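PDB 3LEW: SusD-like carbohydrate binding protein from Bacteroides vulgatus, which probably binds carbohydrate at the outer membrane as a member of the SusD family, serving nutrient capture. Local coordinates for residues R421-Y431 with T442-F453. Sequence-based numbering, arbitrary orientation.
Sequences RNAYPEGPIDY and TLKKKTQGHRFF
Ile429 and Tyr431 pair antiparallel with Lys445 and Leu443, each through two backbone hydrogen bonds, to form the base of a beta hairpin; toward Arg421 and Phe453 the chains stay close, but waters replace the direct backbone bonds, bridging Asn422 O to His450 N and Tyr424 O to both Thr447 O and Gly449 N. Thr447 marks the change. Its N bonds Glu426 O, while its OG1, placed between the backbone N and the carbonyl carbon (chi1 42°), reaches Pro425 O at 2.7 Å. The same rotation turns Thr447 CG2 onto Ile429 CD1, 3.6 Å away, and OG1 meets the Tyr424 ring at its edge. A cis peptide precedes Pro428, whose CB packs on Lys445 O as the chain enters the strand. On the partner strand, Lys444 bends at chi2 (-80°), bringing NZ above the carboxylate plane of Asp430, forming a salt bridge with OD2 at 2.6 Å.

At the other end, the extended Arg421 side chain lies over one face of the His450 ring, the two side chains crossing at about a right angle and the guanidinium and ring planes nearly parallel, with CG over the ring centre in a CH-pi contact (3.6 Å from the centroid). Arg421 NH1 donates a nearly straight bond, 3.1 Å and 168°, to Phe452 O, which lies in the guanidinium plane. Gly56 O and Asn71 O take further guanidinium bonds, and Ser57 O pairs with His450 NE2, tying this end to the loop after helix 46-54 and to helix 68-71. Strand 429-434 forms one border of the four-stranded mixed sheet; strand 440-448 lies between it and the parallel strand 321-326, and Trp308 of strand 306-309 packs against Ile429 and Thr447.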
ATOM      1  N   ARG A 421       6.885  19.023   2.377  1.00 15.39           N
ATOM      2  CA  ARG A 421       5.619  19.731   2.095  1.00 15.51           C
ATOM      3  C   ARG A 421       5.816  21.232   2.051  1.00 14.92           C
ATOM      4  O   ARG A 421       6.049  21.877   3.088  1.00 15.03           O
ATOM      5  CB  ARG A 421       4.570  19.426   3.163  1.00 15.69           C
ATOM      6  CG  ARG A 421       4.133  17.940   3.172  1.00 13.74           C
ATOM      7  CD  ARG A 421       3.053  17.698   4.150  1.00 12.46           C
ATOM      8  NE  ARG A 421       2.662  16.279   4.184  1.00 14.57           N
ATOM      9  CZ  ARG A 421       1.802  15.796   5.066  1.00 14.57           C
ATOM     10  NH1 ARG A 421       1.293  16.599   6.000  1.00 15.09           N
ATOM     11  NH2 ARG A 421       1.465  14.508   5.054  1.00 15.19           N
ATOM     12  N   ASN A 422       5.639  21.792   0.868  1.00 15.28           N
ATOM     13  CA  ASN A 422       5.735  23.224   0.680  1.00 15.66           C
ATOM     14  C   ASN A 422       4.373  23.900   0.541  1.00 15.70           C
ATOM     15  O   ASN A 422       3.436  23.323   0.030  1.00 15.51           O
ATOM     16  CB  ASN A 422       6.656  23.518  -0.507  1.00 15.86           C
ATOM     17  CG  ASN A 422       8.086  23.123  -0.201  1.00 17.68           C
ATOM     18  OD1 ASN A 422       8.623  23.521   0.834  1.00 19.67           O
ATOM     19  ND2 ASN A 422       8.685  22.291  -1.050  1.00 18.66           N
ATOM     20  N   ALA A 423       4.300  25.143   1.017  1.00 15.88           N
ATOM     21  CA  ALA A 423       3.088  25.948   0.991  1.00 16.70           C
ATOM     22  C   ALA A 423       2.796  26.394  -0.453  1.00 16.68           C
ATOM     23  O   ALA A 423       3.690  26.829  -1.153  1.00 16.67           O
ATOM     24  CB  ALA A 423       3.246  27.194   1.911  1.00 17.09           C
ATOM     25  N   TYR A 424       1.537  26.268  -0.881  1.00 16.83           N
ATOM     26  CA  TYR A 424       1.070  26.774  -2.174  1.00 16.64           C
ATOM     27  C   TYR A 424       0.288  28.065  -1.983  1.00 17.29           C
ATOM     28  O   TYR A 424      -0.518  28.164  -1.051  1.00 16.29           O
ATOM     29  CB  TYR A 424       0.207  25.688  -2.859  1.00 16.89           C
ATOM     30  CG  TYR A 424       0.055  25.912  -4.351  1.00 16.12           C
ATOM     31  CD1 TYR A 424       1.069  25.539  -5.241  1.00 15.77           C
ATOM     32  CD2 TYR A 424      -1.046  26.557  -4.862  1.00 15.32           C
ATOM     33  CE1 TYR A 424       0.990  25.799  -6.570  1.00 15.77           C
ATOM     34  CE2 TYR A 424      -1.150  26.809  -6.188  1.00 16.57           C
ATOM     35  CZ  TYR A 424      -0.127  26.416  -7.061  1.00 17.04           C
ATOM     36  OH  TYR A 424      -0.264  26.657  -8.401  1.00 18.31           O
ATOM     37  N   PRO A 425       0.500  29.076  -2.854  1.00 18.31           N
ATOM     38  CA  PRO A 425      -0.279  30.310  -2.667  1.00 19.07           C
ATOM     39  C   PRO A 425      -1.788  30.094  -2.862  1.00 19.92           C
ATOM     40  O   PRO A 425      -2.225  29.105  -3.498  1.00 18.75           O
ATOM     41  CB  PRO A 425       0.294  31.273  -3.721  1.00 19.43           C
ATOM     42  CG  PRO A 425       0.885  30.418  -4.766  1.00 19.74           C
ATOM     43  CD  PRO A 425       1.345  29.134  -4.069  1.00 17.97           C
ATOM     44  N   GLU A 426      -2.565  30.991  -2.261  1.00 20.88           N
ATOM     45  CA  GLU A 426      -4.014  30.974  -2.356  1.00 22.25           C
ATOM     46  C   GLU A 426      -4.611  31.577  -3.619  1.00 22.30           C
ATOM     47  O   GLU A 426      -5.803  31.411  -3.874  1.00 21.00           O
ATOM     48  CB  GLU A 426      -4.618  31.681  -1.135  1.00 23.37           C
ATOM     49  CG  GLU A 426      -4.484  30.872   0.145  1.00 26.65           C
ATOM     50  CD  GLU A 426      -5.523  31.288   1.206  1.00 31.16           C
ATOM     51  OE1 GLU A 426      -5.746  32.520   1.358  1.00 33.20           O
ATOM     52  OE2 GLU A 426      -6.115  30.391   1.854  1.00 27.12           O
ATOM     53  N   GLY A 427      -3.820  32.293  -4.415  1.00 23.39           N
ATOM     54  CA  GLY A 427      -4.354  32.908  -5.631  1.00 23.90           C
ATOM     55  C   GLY A 427      -5.124  34.171  -5.256  1.00 24.68           C
ATOM     56  O   GLY A 427      -4.620  34.985  -4.489  1.00 24.78           O
ATOM     57  N   PRO A 428      -6.352  34.344  -5.775  1.00 25.23           N
ATOM     58  CA  PRO A 428      -7.134  33.439  -6.611  1.00 25.94           C
ATOM     59  C   PRO A 428      -6.613  33.286  -8.035  1.00 26.98           C
ATOM     60  O   PRO A 428      -5.762  34.046  -8.465  1.00 27.31           O
ATOM     61  CB  PRO A 428      -8.511  34.113  -6.636  1.00 26.47           C
ATOM     62  CG  PRO A 428      -8.184  35.574  -6.568  1.00 25.73           C
ATOM     63  CD  PRO A 428      -7.044  35.638  -5.589  1.00 25.40           C
ATOM     64  N   ILE A 429      -7.154  32.306  -8.738  1.00 28.15           N
ATOM     65  CA  ILE A 429      -6.842  32.025 -10.122  1.00 29.33           C
ATOM     66  C   ILE A 429      -8.154  32.008 -10.896  1.00 30.89           C
ATOM     67  O   ILE A 429      -9.226  31.967 -10.293  1.00 29.91           O
ATOM     68  CB  ILE A 429      -6.193  30.630 -10.282  1.00 29.05           C
ATOM     69  CG1 ILE A 429      -7.206  29.532  -9.919  1.00 27.67           C
ATOM     70  CG2 ILE A 429      -4.931  30.550  -9.413  1.00 28.63           C
ATOM     71  CD1 ILE A 429      -6.797  28.139 -10.308  1.00 28.42           C
ATOM     72  N   ASP A 430      -8.062  31.975 -12.225  1.00 32.46           N
ATOM     73  CA  ASP A 430      -9.224  31.749 -13.050  1.00 33.81           C
ATOM     74  C   ASP A 430      -9.500  30.285 -13.260  1.00 34.32           C
ATOM     75  O   ASP A 430      -8.729  29.597 -13.921  1.00 35.27           O
ATOM     76  CB  ASP A 430      -9.051  32.426 -14.403  1.00 34.80           C
ATOM     77  CG  ASP A 430      -9.151  33.914 -14.297  1.00 35.98           C
ATOM     78  OD1 ASP A 430     -10.282  34.408 -14.031  1.00 37.98           O
ATOM     79  OD2 ASP A 430      -8.101  34.578 -14.453  1.00 39.63           O
ATOM     80  N   TYR A 431     -10.628  29.824 -12.731  1.00 34.28           N
ATOM     81  CA  TYR A 431     -11.018  28.413 -12.795  1.00 34.26           C
ATOM     82  C   TYR A 431     -11.948  28.219 -14.006  1.00 35.67           C
ATOM     83  O   TYR A 431     -12.976  28.906 -14.106  1.00 36.24           O
ATOM     84  CB  TYR A 431     -11.696  28.006 -11.467  1.00 32.61           C
ATOM     85  CG  TYR A 431     -12.396  26.662 -11.437  1.00 28.65           C
ATOM     86  CD1 TYR A 431     -11.735  25.491 -11.782  1.00 25.51           C
ATOM     87  CD2 TYR A 431     -13.703  26.557 -11.010  1.00 24.91           C
ATOM     88  CE1 TYR A 431     -12.385  24.260 -11.761  1.00 22.61           C
ATOM     89  CE2 TYR A 431     -14.346  25.323 -10.944  1.00 25.86           C
ATOM     90  CZ  TYR A 431     -13.681  24.169 -11.326  1.00 25.21           C
ATOM     91  OH  TYR A 431     -14.349  22.945 -11.247  1.00 26.98           O
ATOM     92  N   THR A 442     -16.099  30.562 -16.638  1.00 46.22           N
ATOM     93  CA  THR A 442     -14.932  30.898 -15.799  1.00 44.71           C
ATOM     94  C   THR A 442     -15.311  31.730 -14.571  1.00 42.69           C
ATOM     95  O   THR A 442     -16.129  32.644 -14.676  1.00 41.70           O
ATOM     96  CB  THR A 442     -13.865  31.702 -16.577  1.00 45.22           C
ATOM     97  OG1 THR A 442     -13.391  30.923 -17.681  1.00 47.99           O
ATOM     98  CG2 THR A 442     -12.670  32.095 -15.675  1.00 44.25           C
ATOM     99  N   LEU A 443     -14.663  31.416 -13.437  1.00 39.97           N
ATOM    100  CA  LEU A 443     -14.829  32.100 -12.146  1.00 37.66           C
ATOM    101  C   LEU A 443     -13.474  32.220 -11.412  1.00 35.29           C
ATOM    102  O   LEU A 443     -12.595  31.358 -11.574  1.00 34.98           O
ATOM    103  CB  LEU A 443     -15.761  31.276 -11.257  1.00 37.80           C
ATOM    104  CG  LEU A 443     -17.275  31.482 -11.170  1.00 39.27           C
ATOM    105  CD1 LEU A 443     -17.914  32.031 -12.441  1.00 40.31           C
ATOM    106  CD2 LEU A 443     -17.916  30.164 -10.755  1.00 39.56           C
ATOM    107  N   LYS A 444     -13.327  33.242 -10.569  1.00 31.79           N
ATOM    108  CA  LYS A 444     -12.162  33.362  -9.690  1.00 29.48           C
ATOM    109  C   LYS A 444     -12.332  32.449  -8.461  1.00 26.51           C
ATOM    110  O   LYS A 444     -13.367  32.484  -7.799  1.00 24.68           O
ATOM    111  CB  LYS A 444     -11.959  34.804  -9.194  1.00 29.56           C
ATOM    112  CG  LYS A 444     -11.508  35.851 -10.279  1.00 32.14           C
ATOM    113  CD  LYS A 444      -9.990  35.787 -10.585  1.00 34.46           C
ATOM    114  CE  LYS A 444      -9.558  36.740 -11.714  1.00 35.66           C
ATOM    115  NZ  LYS A 444      -8.349  36.226 -12.452  1.00 34.84           N
ATOM    116  N   LYS A 445     -11.314  31.634  -8.177  1.00 23.84           N
ATOM    117  CA  LYS A 445     -11.292  30.764  -6.989  1.00 21.29           C
ATOM    118  C   LYS A 445      -9.929  30.771  -6.297  1.00 20.07           C
ATOM    119  O   LYS A 445      -8.895  30.848  -6.942  1.00 19.82           O
ATOM    120  CB  LYS A 445     -11.612  29.311  -7.378  1.00 21.49           C
ATOM    121  CG  LYS A 445     -12.924  29.105  -8.062  1.00 20.57           C
ATOM    122  CD  LYS A 445     -14.072  29.448  -7.160  1.00 20.68           C
ATOM    123  CE  LYS A 445     -15.374  29.031  -7.782  1.00 20.58           C
ATOM    124  NZ  LYS A 445     -16.512  29.668  -7.099  1.00 16.17           N
ATOM    125  N   LYS A 446      -9.929  30.620  -4.982  1.00 18.51           N
ATOM    126  CA  LYS A 446      -8.706  30.419  -4.216  1.00 17.82           C
ATOM    127  C   LYS A 446      -8.189  28.994  -4.351  1.00 15.89           C
ATOM    128  O   LYS A 446      -8.975  28.077  -4.425  1.00 15.13           O
ATOM    129  CB  LYS A 446      -8.926  30.700  -2.745  1.00 18.33           C
ATOM    130  CG  LYS A 446      -9.074  32.197  -2.478  1.00 22.29           C
ATOM    131  CD  LYS A 446      -8.451  32.547  -1.162  1.00 27.57           C
ATOM    132  CE  LYS A 446      -9.479  32.722  -0.118  1.00 30.62           C
ATOM    133  NZ  LYS A 446      -9.959  34.146  -0.113  1.00 32.08           N
ATOM    134  N   THR A 447      -6.871  28.839  -4.369  1.00 14.81           N
ATOM    135  CA  THR A 447      -6.232  27.533  -4.578  1.00 13.96           C
ATOM    136  C   THR A 447      -5.734  26.983  -3.239  1.00 14.50           C
ATOM    137  O   THR A 447      -5.063  27.672  -2.486  1.00 14.80           O
ATOM    138  CB  THR A 447      -5.020  27.673  -5.522  1.00 14.55           C
ATOM    139  OG1 THR A 447      -4.282  28.862  -5.169  1.00 12.55           O
ATOM    140  CG2 THR A 447      -5.483  27.779  -7.005  1.00 13.26           C
ATOM    141  N   GLN A 448      -6.030  25.718  -2.952  1.00 13.78           N
ATOM    142  CA  GLN A 448      -5.570  25.072  -1.719  1.00 14.46           C
ATOM    143  C   GLN A 448      -4.506  24.015  -1.979  1.00 14.30           C
ATOM    144  O   GLN A 448      -4.772  23.023  -2.692  1.00 14.09           O
ATOM    145  CB  GLN A 448      -6.762  24.395  -1.021  1.00 15.64           C
ATOM    146  CG  GLN A 448      -6.446  23.778   0.340  1.00 16.39           C
ATOM    147  CD  GLN A 448      -5.971  24.799   1.334  1.00 16.59           C
ATOM    148  OE1 GLN A 448      -6.649  25.810   1.587  1.00 17.71           O
ATOM    149  NE2 GLN A 448      -4.784  24.560   1.901  1.00 21.44           N
ATOM    150  N   GLY A 449      -3.350  24.199  -1.337  1.00 13.32           N
ATOM    151  CA  GLY A 449      -2.308  23.173  -1.266  1.00 13.83           C
ATOM    152  C   GLY A 449      -2.190  22.508   0.116  1.00 13.74           C
ATOM    153  O   GLY A 449      -3.155  22.438   0.881  1.00 12.24           O
ATOM    154  N   HIS A 450      -0.993  22.060   0.451  1.00 13.27           N
ATOM    155  CA  HIS A 450      -0.766  21.424   1.746  1.00 13.71           C
ATOM    156  C   HIS A 450      -1.219  22.293   2.918  1.00 14.58           C
ATOM    157  O   HIS A 450      -1.204  23.530   2.835  1.00 13.72           O
ATOM    158  CB  HIS A 450       0.718  21.106   1.924  1.00 14.32           C
ATOM    159  CG  HIS A 450       1.132  19.781   1.350  1.00 13.24           C
ATOM    160  ND1 HIS A 450       0.566  18.586   1.751  1.00 13.15           N
ATOM    161  CD2 HIS A 450       2.060  19.459   0.404  1.00 14.42           C
ATOM    162  CE1 HIS A 450       1.140  17.598   1.097  1.00 14.55           C
ATOM    163  NE2 HIS A 450       2.057  18.090   0.289  1.00 13.38           N
ATOM    164  N   ARG A 451      -1.578  21.631   4.008  1.00 14.87           N
ATOM    165  CA  ARG A 451      -2.039  22.289   5.221  1.00 15.90           C
ATOM    166  C   ARG A 451      -1.175  22.029   6.453  1.00 15.98           C
ATOM    167  O   ARG A 451      -1.198  22.822   7.399  1.00 15.99           O
ATOM    168  CB  ARG A 451      -3.454  21.791   5.523  1.00 17.41           C
ATOM    169  CG  ARG A 451      -4.492  22.154   4.415  1.00 22.19           C
ATOM    170  CD  ARG A 451      -5.747  21.275   4.563  1.00 25.84           C
ATOM    171  NE  ARG A 451      -6.434  21.607   5.779  1.00 31.07           N
ATOM    172  CZ  ARG A 451      -7.218  20.817   6.502  1.00 32.27           C
ATOM    173  NH1 ARG A 451      -7.481  19.555   6.180  1.00 32.08           N
ATOM    174  NH2 ARG A 451      -7.741  21.328   7.602  1.00 35.62           N
ATOM    175  N   PHE A 452      -0.477  20.909   6.460  1.00 15.68           N
ATOM    176  CA  PHE A 452       0.260  20.465   7.664  1.00 15.32           C
ATOM    177  C   PHE A 452       1.712  20.403   7.318  1.00 15.86           C
ATOM    178  O   PHE A 452       2.132  19.541   6.538  1.00 15.44           O
ATOM    179  CB  PHE A 452      -0.297  19.140   8.139  1.00 15.16           C
ATOM    180  CG  PHE A 452      -1.779  19.196   8.405  1.00 16.59           C
ATOM    181  CD1 PHE A 452      -2.275  19.961   9.431  1.00 22.02           C
ATOM    182  CD2 PHE A 452      -2.672  18.465   7.615  1.00 16.78           C
ATOM    183  CE1 PHE A 452      -3.647  20.038   9.661  1.00 21.67           C
ATOM    184  CE2 PHE A 452      -4.014  18.511   7.850  1.00 17.62           C
ATOM    185  CZ  PHE A 452      -4.516  19.292   8.859  1.00 22.47           C
ATOM    186  N   PHE A 453       2.473  21.366   7.829  1.00 14.77           N
ATOM    187  CA  PHE A 453       3.867  21.567   7.386  1.00 15.39           C
ATOM    188  C   PHE A 453       4.968  21.086   8.369  1.00 15.72           C
ATOM    189  O   PHE A 453       6.169  21.261   8.120  1.00 15.61           O
ATOM    190  CB  PHE A 453       4.075  23.078   7.155  1.00 15.85           C
ATOM    191  CG  PHE A 453       3.168  23.629   6.108  1.00 15.01           C
ATOM    192  CD1 PHE A 453       3.372  23.312   4.784  1.00 17.57           C
ATOM    193  CD2 PHE A 453       2.070  24.388   6.458  1.00 21.44           C
ATOM    194  CE1 PHE A 453       2.504  23.780   3.789  1.00 18.58           C
ATOM    195  CE2 PHE A 453       1.212  24.872   5.453  1.00 23.19           C
ATOM    196  CZ  PHE A 453       1.446  24.552   4.133  1.00 20.90           C
TER
HETATM  197  O   HOH W   1       7.349  21.900   5.716  1.00 23.03           O
HETATM  198  O   HOH W   2       1.274  22.480  -1.378  1.00 14.07           O
HETATM  199  O   HOH W   3      -0.558  25.395   0.912  1.00 16.52           O
HETATM  200  O   HOH W   4      -2.958  27.058  -0.634  1.00 20.13           O
HETATM  201  O   HOH W   5      -5.809  27.989   2.325  1.00 36.37           O